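Local coordinates for protein formyltransferase (Francisella tularensis subsp. tularensis, PDB 4NV1) that belongs to the formyltransferase family, with a Rossmann-like mixed sheet, and binds dTDP-4-amino-4,6-dideoxyglucose in a pocket beside it, at residues 77-82 against 126-131; 5-10 against 86-91; 68-73 against 167-172. All coordinates share one frame; numbering follows the deposited sequence.

Contact 1: 77-82 against 126-131. With 0FX (dTDP-4-amino-4,6-dideoxyglucose), chain I.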
loop_
_atom_site.group_PDB
_atom_site.type_symbol
_atom_site.label_atom_id
_atom_site.label_comp_id
_atom_site.label_asym_id
_atom_site.label_seq_id
_atom_site.Cartn_x
_atom_site.Cartn_y
_atom_site.Cartn_z
ATOM N N LYS A 77 5.835 -7.013 -27.811
ATOM C CA LYS A 77 4.473 -6.491 -28.031
ATOM C C LYS A 77 3.678 -7.170 -29.159
ATOM O O LYS A 77 2.450 -7.042 -29.210
ATOM C CB LYS A 77 4.490 -4.969 -28.245
ATOM C CG LYS A 77 4.988 -4.147 -27.060
ATOM C CD LYS A 77 5.189 -2.682 -27.455
ATOM C CE LYS A 77 5.599 -1.749 -26.323
ATOM N NZ LYS A 77 4.756 -1.951 -25.110
ATOM N N GLN A 78 4.332 -7.848 -30.103
ATOM C CA GLN A 78 3.634 -8.279 -31.339
ATOM C C GLN A 78 3.618 -9.783 -31.588
ATOM O O GLN A 78 4.563 -10.471 -31.206
ATOM C CB GLN A 78 4.289 -7.675 -32.595
ATOM C CG GLN A 78 4.980 -6.335 -32.402
ATOM C CD GLN A 78 5.620 -5.755 -33.654
ATOM O OE1 GLN A 78 5.049 -5.780 -34.755
ATOM N NE2 GLN A 78 6.818 -5.234 -33.490
ATOM N N LEU A 79 2.596 -10.239 -32.301
ATOM C CA LEU A 79 2.468 -11.631 -32.725
ATOM C C LEU A 79 2.979 -11.878 -34.143
ATOM O O LEU A 79 2.775 -11.070 -35.069
ATOM C CB LEU A 79 1.006 -12.028 -32.717
ATOM C CG LEU A 79 0.325 -11.677 -31.385
ATOM C CD1 LEU A 79 -1.182 -11.571 -31.585
ATOM C CD2 LEU A 79 0.734 -12.672 -30.304
ATOM N N PHE A 80 3.606 -13.046 -34.285
ATOM C CA PHE A 80 4.362 -13.415 -35.458
ATOM C C PHE A 80 3.322 -13.929 -36.442
ATOM O O PHE A 80 2.395 -14.637 -36.049
ATOM C CB PHE A 80 5.358 -14.552 -35.152
ATOM C CG PHE A 80 6.634 -14.173 -34.430
ATOM C CD1 PHE A 80 6.768 -13.053 -33.634
ATOM C CD2 PHE A 80 7.699 -15.033 -34.501
ATOM C CE1 PHE A 80 7.960 -12.775 -32.971
ATOM C CE2 PHE A 80 8.868 -14.796 -33.829
ATOM C CZ PHE A 80 9.009 -13.646 -33.074
ATOM N N PRO A 81 3.451 -13.568 -37.727
ATOM C CA PRO A 81 2.577 -14.092 -38.777
ATOM C C PRO A 81 2.602 -15.601 -38.929
ATOM O O PRO A 81 3.583 -16.232 -38.593
ATOM C CB PRO A 81 3.125 -13.451 -40.049
ATOM C CG PRO A 81 3.681 -12.154 -39.566
ATOM C CD PRO A 81 4.109 -12.313 -38.126
ATOM N N ALA A 82 1.544 -16.189 -39.470
ATOM C CA ALA A 82 1.444 -17.640 -39.500
ATOM C C ALA A 82 2.545 -18.258 -40.333
ATOM O O ALA A 82 3.119 -19.245 -39.942
ATOM C CB ALA A 82 0.078 -18.089 -39.999
ATOM N N GLU A 126 0.355 -21.449 -34.856
ATOM C CA GLU A 126 -0.694 -20.460 -35.165
ATOM C C GLU A 126 -1.509 -19.878 -33.979
ATOM O O GLU A 126 -1.948 -18.719 -34.029
ATOM C CB GLU A 126 -1.597 -21.038 -36.238
ATOM C CG GLU A 126 -0.766 -21.440 -37.453
ATOM C CD GLU A 126 -1.498 -21.300 -38.779
ATOM O OE1 GLU A 126 -1.154 -22.073 -39.702
ATOM O OE2 GLU A 126 -2.408 -20.441 -38.904
ATOM N N GLU A 127 -1.659 -20.633 -32.890
ATOM C CA GLU A 127 -2.363 -20.133 -31.717
ATOM C C GLU A 127 -1.451 -19.584 -30.628
ATOM O O GLU A 127 -0.306 -20.011 -30.493
ATOM C CB GLU A 127 -3.269 -21.229 -31.142
ATOM C CG GLU A 127 -4.431 -21.665 -32.043
ATOM C CD GLU A 127 -5.700 -21.986 -31.260
ATOM O OE1 GLU A 127 -5.785 -21.596 -30.073
ATOM O OE2 GLU A 127 -6.628 -22.618 -31.818
ATOM N N ILE A 128 -1.997 -18.656 -29.844
ATOM C CA ILE A 128 -1.331 -17.983 -28.719
ATOM C C ILE A 128 -0.936 -18.884 -27.534
ATOM O O ILE A 128 -1.761 -19.539 -26.885
ATOM C CB ILE A 128 -2.189 -16.776 -28.169
ATOM C CG1 ILE A 128 -2.345 -15.636 -29.200
ATOM C CG2 ILE A 128 -1.655 -16.220 -26.841
ATOM C CD1 ILE A 128 -2.554 -14.247 -28.617
ATOM N N ASP A 129 0.347 -18.826 -27.161
ATOM C CA ASP A 129 0.823 -19.635 -26.032
ATOM C C ASP A 129 0.273 -21.071 -26.216
ATOM O O ASP A 129 -0.417 -21.545 -25.329
ATOM C CB ASP A 129 0.359 -19.006 -24.676
ATOM C CG ASP A 129 0.767 -17.511 -24.489
ATOM O OD1 ASP A 129 1.843 -17.122 -25.024
ATOM O OD2 ASP A 129 0.026 -16.731 -23.808
ATOM N N HIS A 130 0.579 -21.758 -27.330
ATOM C CA HIS A 130 -0.063 -23.022 -27.695
ATOM C C HIS A 130 0.738 -24.274 -28.154
ATOM O O HIS A 130 0.209 -25.392 -28.049
ATOM C CB HIS A 130 -1.094 -22.707 -28.786
ATOM C CG HIS A 130 -2.036 -23.840 -29.084
ATOM N ND1 HIS A 130 -1.712 -24.885 -29.928
ATOM C CD2 HIS A 130 -3.292 -24.090 -28.640
ATOM C CE1 HIS A 130 -2.734 -25.720 -30.000
ATOM N NE2 HIS A 130 -3.706 -25.257 -29.232
ATOM N N GLY A 131 1.930 -24.132 -28.741
ATOM C CA GLY A 131 2.610 -25.300 -29.382
ATOM C C GLY A 131 3.529 -26.100 -28.468
ATOM O O GLY A 131 3.623 -25.775 -27.265
HETATM O O4P 0FX I . 5.586 -8.184 -20.341
HETATM P P2 0FX I . 6.171 -6.876 -20.934
HETATM O O3P 0FX I . 7.549 -6.298 -20.692
HETATM O O1G 0FX I . 5.393 -6.425 -22.245
HETATM C C1G 0FX I . 5.498 -7.155 -23.445
HETATM C C2G 0FX I . 4.508 -6.385 -24.304
HETATM O O2G 0FX I . 4.632 -4.972 -24.117
HETATM C C3G 0FX I . 3.077 -6.779 -23.994
HETATM O O3G 0FX I . 2.332 -6.107 -25.032
HETATM C C4G 0FX I . 2.977 -8.317 -24.008
HETATM N N4A 0FX I . 1.615 -8.797 -23.819
HETATM C C5G 0FX I . 3.902 -8.983 -22.983
HETATM C C6G 0FX I . 3.826 -10.503 -23.062
HETATM O O5G 0FX I . 5.233 -8.554 -23.279
HETATM O OPP 0FX I . 5.747 -5.489 -20.273
HETATM P P 0FX I . 4.393 -4.854 -19.754
HETATM O O1P 0FX I . 3.425 -4.375 -20.816
HETATM O O2P 0FX I . 5.159 -4.018 -18.736
HETATM O O5 0FX I . 3.654 -5.874 -18.747
HETATM C C5 0FX I . 4.414 -6.370 -17.638
HETATM C C4 0FX I . 3.562 -6.521 -16.391
HETATM O O4 0FX I . 3.291 -5.241 -15.850
HETATM C C3 0FX I . 2.216 -7.153 -16.577
HETATM O O3 0FX I . 2.231 -8.571 -16.351
HETATM C C2 0FX I . 1.396 -6.570 -15.425
HETATM C C1 0FX I . 2.017 -5.184 -15.249
HETATM N N11 0FX I . 1.113 -4.168 -15.797
HETATM C C61 0FX I . 1.243 -3.780 -17.084
HETATM C C51 0FX I . 0.382 -2.839 -17.607
HETATM C C5A 0FX I . 0.389 -2.353 -19.043
HETATM C C21 0FX I . 0.168 -3.629 -15.000
HETATM O O21 0FX I . 0.045 -3.962 -13.699
HETATM N N31 0FX I . -0.658 -2.671 -15.433
HETATM C C41 0FX I . -0.524 -2.303 -16.725
HETATM O O41 0FX I . -1.335 -1.400 -17.265
#
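Lys-77 NZ donates a hydrogen bond of 3.2 Å to O2G, a hydroxyl on the sugar of the bound dTDP-4-amino-4,6-dideoxyglucose. The same oxygen is also touched by the root of the side chain, with Lys-77 CG 3.1 Å from O2G. The lysine runs extended through CD and CE and then bends at its last torsion (chi4 -47°). That bend brings the ammonium group back toward the hydroxyl, which lies alongside the chain. The backbone N of Lys-77 is hydrogen-bonded to Asp-11 OD2 at the base of the side chain.

Further along, the two loops meet at two small points. Leu-79 points at the other loop, and its CD2 methyl meets the CD1 methyl of Ile-128 at 4.0 Å. The side chains cross at about a right angle and meet through this one pair of methyls. At the far end, Ala-82 CB lies 3.6 Å from OE2 of Glu-126. This is a van der Waals touch against the carboxylate. The other oxygen, Glu-126 OE1, has its polar partner in Asn-86 ND2. Ala-82 begins helix 82-87, with Pro-81 in the N-cap position.

The buried area is modest, 138 Å² in all. The carbonyl oxygens of Ile-128 and Asp-129 are both hydrogen-bonded to the Arg-102 side chain. The loop pair is a surface contact beyond the C-terminal end of strand 70-74. Lys-77, at the start of its first loop, supplies a residue to the ligand pocket of this Rossmann-like fold.

Contact 2: 5-10 against 86-91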
loop_
_atom_site.group_PDB
_atom_site.type_symbol
_atom_site.label_atom_id
_atom_site.label_comp_id
_atom_site.label_asym_id
_atom_site.label_seq_id
_atom_site.Cartn_x
_atom_site.Cartn_y
_atom_site.Cartn_z
ATOM N N LYS A 5 21.855 -18.284 -37.928
ATOM C CA LYS A 5 21.458 -16.902 -38.075
ATOM C C LYS A 5 20.136 -16.792 -37.356
ATOM O O LYS A 5 19.209 -17.523 -37.675
ATOM C CB LYS A 5 21.258 -16.498 -39.538
ATOM C CG LYS A 5 22.518 -15.957 -40.237
ATOM C CD LYS A 5 22.306 -14.638 -40.995
ATOM C CE LYS A 5 22.165 -13.401 -40.093
ATOM N NZ LYS A 5 21.735 -12.212 -40.879
ATOM N N ILE A 6 20.038 -15.822 -36.465
ATOM C CA ILE A 6 18.961 -15.743 -35.484
ATOM C C ILE A 6 18.343 -14.363 -35.420
ATOM O O ILE A 6 19.072 -13.340 -35.422
ATOM C CB ILE A 6 19.540 -16.097 -34.104
ATOM C CG1 ILE A 6 20.136 -17.509 -34.165
ATOM C CG2 ILE A 6 18.459 -16.045 -33.028
ATOM C CD1 ILE A 6 20.998 -17.857 -32.978
ATOM N N PHE A 7 17.021 -14.325 -35.297
ATOM C CA PHE A 7 16.362 -13.090 -34.886
ATOM C C PHE A 7 15.646 -13.254 -33.539
ATOM O O PHE A 7 15.064 -14.301 -33.207
ATOM C CB PHE A 7 15.451 -12.528 -35.972
ATOM C CG PHE A 7 14.169 -13.268 -36.173
ATOM C CD1 PHE A 7 14.099 -14.376 -37.003
ATOM C CD2 PHE A 7 13.009 -12.839 -35.571
ATOM C CE1 PHE A 7 12.924 -15.073 -37.226
ATOM C CE2 PHE A 7 11.827 -13.532 -35.769
ATOM C CZ PHE A 7 11.776 -14.643 -36.598
ATOM N N VAL A 8 15.654 -12.158 -32.790
ATOM C CA VAL A 8 15.093 -12.068 -31.462
ATOM C C VAL A 8 14.269 -10.820 -31.441
ATOM O O VAL A 8 14.807 -9.743 -31.616
ATOM C CB VAL A 8 16.231 -11.943 -30.469
ATOM C CG1 VAL A 8 15.758 -11.546 -29.065
ATOM C CG2 VAL A 8 17.016 -13.228 -30.482
ATOM N N VAL A 9 12.973 -11.002 -31.250
ATOM C CA VAL A 9 12.027 -9.950 -31.001
ATOM C C VAL A 9 11.638 -9.767 -29.527
ATOM O O VAL A 9 11.171 -10.715 -28.860
ATOM C CB VAL A 9 10.788 -10.276 -31.763
ATOM C CG1 VAL A 9 9.921 -9.038 -31.824
ATOM C CG2 VAL A 9 11.154 -10.810 -33.132
ATOM N N THR A 10 11.893 -8.569 -29.000
ATOM C CA THR A 10 11.489 -8.196 -27.643
ATOM C C THR A 10 11.225 -6.707 -27.479
ATOM O O THR A 10 11.891 -5.877 -28.135
ATOM C CB THR A 10 12.587 -8.499 -26.625
ATOM O OG1 THR A 10 12.083 -8.261 -25.304
ATOM C CG2 THR A 10 13.810 -7.667 -26.864
ATOM N N ASN A 86 5.188 -20.942 -39.484
ATOM C CA ASN A 86 5.134 -22.223 -40.198
ATOM C C ASN A 86 6.353 -22.496 -41.055
ATOM O O ASN A 86 6.579 -23.644 -41.442
ATOM C CB ASN A 86 3.942 -22.251 -41.138
ATOM C CG ASN A 86 2.635 -22.293 -40.397
ATOM O OD1 ASN A 86 2.559 -22.749 -39.249
ATOM N ND2 ASN A 86 1.592 -21.786 -41.044
ATOM N N SER A 87 7.183 -21.489 -41.307
ATOM C CA SER A 87 8.330 -21.690 -42.198
ATOM C C SER A 87 9.729 -21.609 -41.552
ATOM O O SER A 87 10.709 -22.086 -42.109
ATOM C CB SER A 87 8.253 -20.641 -43.329
ATOM O OG SER A 87 6.891 -20.405 -43.681
ATOM N N VAL A 88 9.837 -20.991 -40.385
ATOM C CA VAL A 88 11.085 -20.864 -39.670
ATOM C C VAL A 88 10.723 -21.361 -38.282
ATOM O O VAL A 88 9.644 -21.055 -37.762
ATOM C CB VAL A 88 11.447 -19.353 -39.541
ATOM C CG1 VAL A 88 12.729 -19.174 -38.779
ATOM C CG2 VAL A 88 11.545 -18.685 -40.907
ATOM N N LEU A 89 11.633 -22.056 -37.633
ATOM C CA LEU A 89 11.463 -22.332 -36.222
ATOM C C LEU A 89 11.480 -21.078 -35.350
ATOM O O LEU A 89 12.492 -20.384 -35.228
ATOM C CB LEU A 89 12.591 -23.283 -35.808
ATOM C CG LEU A 89 12.706 -23.737 -34.372
ATOM C CD1 LEU A 89 11.370 -24.318 -33.961
ATOM C CD2 LEU A 89 13.827 -24.771 -34.283
ATOM N N CYS A 90 10.363 -20.831 -34.693
ATOM C CA CYS A 90 10.147 -19.651 -33.847
ATOM C C CYS A 90 9.787 -20.200 -32.450
ATOM O O CYS A 90 8.971 -21.105 -32.281
ATOM C CB CYS A 90 8.984 -18.830 -34.405
ATOM S SG CYS A 90 9.405 -18.220 -36.052
ATOM N N ILE A 91 10.494 -19.692 -31.470
ATOM C CA ILE A 91 10.342 -20.136 -30.100
ATOM C C ILE A 91 10.036 -18.927 -29.219
ATOM O O ILE A 91 10.617 -17.855 -29.355
ATOM C CB ILE A 91 11.584 -20.913 -29.701
ATOM C CG1 ILE A 91 11.609 -22.226 -30.557
ATOM C CG2 ILE A 91 11.710 -21.042 -28.198
ATOM C CD1 ILE A 91 12.927 -22.945 -30.440
#
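The ring of Phe-7 reaches Val-88 and Cys-90 with its outer atoms. CE1 of Phe-7 lies 4.4 Å from CG1 of Val-88, and this methyl sits at the ring edge, near the ring plane. CZ of Phe-7 is 4.3 Å from SG of Cys-90, and the sulfur comes in obliquely. All three side chains are buried, and the contact is apolar and loose, with 76 Å² covered in total. Two more rings touch Phe-7 directly: Tyr-68, edge-to-face, and Phe-80, which also meets Cys-90. Within strand 4-9, CG2 of Val-9 lies at the edge of the Phe-7 ring, in plane.

The first torsion of Phe-7 (chi1 74°) sets CG between the backbone N and the carbonyl carbon. The ring then extends across the sheet toward segment 86-91. It has to span a gap, because the CA atoms of Phe-7 and Cys-90 are 9.1 Å apart. Strand 70-74 lies between strands 4-9 and 89-94. This is the parallel core of a Rossmann-like sheet, and the contact joins two strands that are not direct neighbours. Gly-71 of the middle strand lies under the ring, its CA 3.5 Å from CE1 of Phe-7. With no side chain there, the ring can lie close over the backbone.

The strands hold these positions. The backbone of Phe-7 is hydrogen-bonded to Leu-70 and Phe-72, and that of Gly-71 to Leu-89 and Ile-91. Val-88 is the first residue to leave helix 82-87, and its side chain points toward strand 4-9.

Contact 3: 68-73 against 167-172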
loop_
_atom_site.group_PDB
_atom_site.type_symbol
_atom_site.label_atom_id
_atom_site.label_comp_id
_atom_site.label_asym_id
_atom_site.label_seq_id
_atom_site.Cartn_x
_atom_site.Cartn_y
_atom_site.Cartn_z
ATOM N N TYR A 68 16.745 -16.141 -41.855
ATOM C CA TYR A 68 17.163 -16.593 -40.520
ATOM C C TYR A 68 16.924 -18.102 -40.352
ATOM O O TYR A 68 16.049 -18.640 -40.992
ATOM C CB TYR A 68 16.364 -15.823 -39.471
ATOM C CG TYR A 68 16.690 -14.353 -39.494
ATOM C CD1 TYR A 68 17.859 -13.915 -38.917
ATOM C CD2 TYR A 68 15.897 -13.431 -40.148
ATOM C CE1 TYR A 68 18.205 -12.599 -38.943
ATOM C CE2 TYR A 68 16.245 -12.080 -40.151
ATOM C CZ TYR A 68 17.425 -11.697 -39.572
ATOM O OH TYR A 68 17.920 -10.409 -39.534
ATOM N N ASP A 69 17.629 -18.758 -39.452
ATOM C CA ASP A 69 17.431 -20.191 -39.176
ATOM C C ASP A 69 16.479 -20.443 -37.991
ATOM O O ASP A 69 15.972 -21.545 -37.754
ATOM C CB ASP A 69 18.758 -20.766 -38.727
ATOM C CG ASP A 69 19.767 -20.888 -39.834
ATOM O OD1 ASP A 69 20.958 -20.523 -39.622
ATOM O OD2 ASP A 69 19.365 -21.326 -40.922
ATOM N N LEU A 70 16.370 -19.431 -37.153
ATOM C CA LEU A 70 15.795 -19.511 -35.822
ATOM C C LEU A 70 15.247 -18.153 -35.462
ATOM O O LEU A 70 15.905 -17.152 -35.706
ATOM C CB LEU A 70 16.932 -19.909 -34.884
ATOM C CG LEU A 70 16.724 -20.119 -33.403
ATOM C CD1 LEU A 70 15.505 -21.026 -33.246
ATOM C CD2 LEU A 70 18.010 -20.723 -32.842
ATOM N N GLY A 71 14.044 -18.090 -34.931
ATOM C CA GLY A 71 13.535 -16.897 -34.288
ATOM C C GLY A 71 13.088 -17.083 -32.842
ATOM O O GLY A 71 12.586 -18.163 -32.454
ATOM N N PHE A 72 13.281 -16.031 -32.057
ATOM C CA PHE A 72 12.783 -15.937 -30.693
ATOM C C PHE A 72 11.955 -14.682 -30.487
ATOM O O PHE A 72 12.317 -13.536 -30.913
ATOM C CB PHE A 72 13.923 -15.879 -29.698
ATOM C CG PHE A 72 14.787 -17.104 -29.691
ATOM C CD1 PHE A 72 16.070 -17.053 -30.129
ATOM C CD2 PHE A 72 14.313 -18.299 -29.107
ATOM C CE1 PHE A 72 16.862 -18.162 -30.120
ATOM C CE2 PHE A 72 15.111 -19.423 -29.101
ATOM C CZ PHE A 72 16.390 -19.357 -29.562
ATOM N N SER A 73 10.862 -14.928 -29.780
ATOM C CA SER A 73 10.007 -13.891 -29.184
ATOM C C SER A 73 10.129 -13.938 -27.668
ATOM O O SER A 73 9.972 -14.988 -27.013
ATOM C CB SER A 73 8.537 -14.053 -29.603
ATOM O OG SER A 73 7.764 -13.037 -28.983
ATOM N N ASP A 167 21.673 -24.010 -25.952
ATOM C CA ASP A 167 22.547 -24.964 -26.680
ATOM C C ASP A 167 21.828 -26.050 -27.487
ATOM O O ASP A 167 22.047 -26.222 -28.704
ATOM C CB ASP A 167 23.614 -25.569 -25.755
ATOM C CG ASP A 167 24.684 -24.556 -25.391
ATOM O OD1 ASP A 167 24.803 -23.457 -26.014
ATOM O OD2 ASP A 167 25.419 -24.813 -24.417
ATOM N N ASP A 168 20.870 -26.682 -26.837
ATOM C CA ASP A 168 20.088 -27.714 -27.485
ATOM C C ASP A 168 19.336 -27.177 -28.681
ATOM O O ASP A 168 19.216 -27.834 -29.730
ATOM C CB ASP A 168 19.005 -28.284 -26.565
ATOM C CG ASP A 168 19.551 -29.159 -25.442
ATOM O OD1 ASP A 168 18.716 -29.649 -24.641
ATOM O OD2 ASP A 168 20.785 -29.350 -25.340
ATOM N N ILE A 169 18.732 -26.012 -28.484
ATOM C CA ILE A 169 18.049 -25.384 -29.583
ATOM C C ILE A 169 19.035 -24.987 -30.701
ATOM O O ILE A 169 18.687 -25.084 -31.855
ATOM C CB ILE A 169 17.252 -24.132 -29.123
ATOM C CG1 ILE A 169 16.100 -24.478 -28.196
ATOM C CG2 ILE A 169 16.743 -23.326 -30.302
ATOM C CD1 ILE A 169 15.630 -23.362 -27.250
ATOM N N LEU A 170 20.200 -24.426 -30.398
ATOM C CA LEU A 170 21.094 -24.039 -31.495
ATOM C C LEU A 170 21.615 -25.316 -32.188
ATOM O O LEU A 170 21.971 -25.318 -33.378
ATOM C CB LEU A 170 22.271 -23.237 -30.959
ATOM C CG LEU A 170 21.936 -21.917 -30.282
ATOM C CD1 LEU A 170 23.147 -21.231 -29.680
ATOM C CD2 LEU A 170 21.311 -20.992 -31.305
ATOM N N ASN A 171 21.654 -26.406 -31.423
ATOM C CA ASN A 171 22.052 -27.683 -31.980
ATOM C C ASN A 171 20.951 -28.381 -32.654
ATOM O O ASN A 171 21.187 -29.431 -33.200
ATOM C CB ASN A 171 22.743 -28.564 -30.953
ATOM C CG ASN A 171 24.092 -27.968 -30.605
ATOM O OD1 ASN A 171 24.745 -27.346 -31.473
ATOM N ND2 ASN A 171 24.486 -28.066 -29.343
ATOM N N ASN A 172 19.801 -27.728 -32.731
ATOM C CA ASN A 172 18.629 -28.313 -33.304
ATOM C C ASN A 172 18.270 -29.769 -32.860
ATOM O O ASN A 172 17.709 -30.523 -33.656
ATOM C CB ASN A 172 18.743 -28.289 -34.805
ATOM C CG ASN A 172 17.384 -28.370 -35.439
ATOM O OD1 ASN A 172 16.412 -27.874 -34.896
ATOM N ND2 ASN A 172 17.292 -29.044 -36.560
#
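Leu-70, at the start of strand 70-74, faces Leu-170 in the last turn of helix 147-170, and their CA atoms are 8.2 Å apart. The helix ends just beyond, in a Schellman motif: Asn-172 has a positive phi (46°), and its N bonds to Ile-169 O at 3.0 Å, the inner bond of the motif. Asn-171 N keeps the regular helical bond to Asp-167 O.

The side chains that meet are all apolar. Leu-70 is at the centre. Its CG stands anti to the backbone N (chi1 -179°), and both of its methyls face the helix. CD2 of Leu-70 touches CD2 of Leu-170 at 3.7 Å. The branch methyl CG2 of Ile-169 meets both ends of the leucine fork, 3.9 Å from CD1 and equally far from CD2 of Leu-70. Leu-70 crosses each of the two helix side chains at about a right angle. The same Ile-169 CG2 also reaches the outer end of the Phe-72 ring, 4.1 Å from CZ, at an oblique approach. One methyl of the helix thus lies against two strand residues that are two positions apart, on the same side of the sheet.

The patch buries 150 Å². It is helix-on-sheet packing, with helix 147-170 lying on one face of the Rossmann-like sheet. Phe-162, two turns earlier in the helix, packs edge-to-face with Phe-72, so this ring touches the helix at two levels. Ile-169 also touches Ile-91 of strand 89-94. Leu-170 reaches the other way, to Ile-6 of strand 4-9 and Val-29 of strand 29-35.

In the fold
Contacts 2 and 3 share strand 70-74, and their centres are 7 Å apart. The backbone joins them, with Val-9 N 2.6 Å from Phe-72 O, a probable hydrogen bond. Phe-7 and Phe-72 belong to neighbouring strands. Contact 1 is nested within the chain loop closed by contact 3, and their centres are 17 Å apart. Phe-80 links contact 1 to the others: its CZ is 3.6 Å from Val-9 CG2 and 3.5 Å from Ser-73 CB. Contact 1 alone holds a ligand-pocket residue, Lys-77. The side chain of Phe-72 in contact 3 is about 13 Å from dTDP-4-amino-4,6-dideoxyglucose.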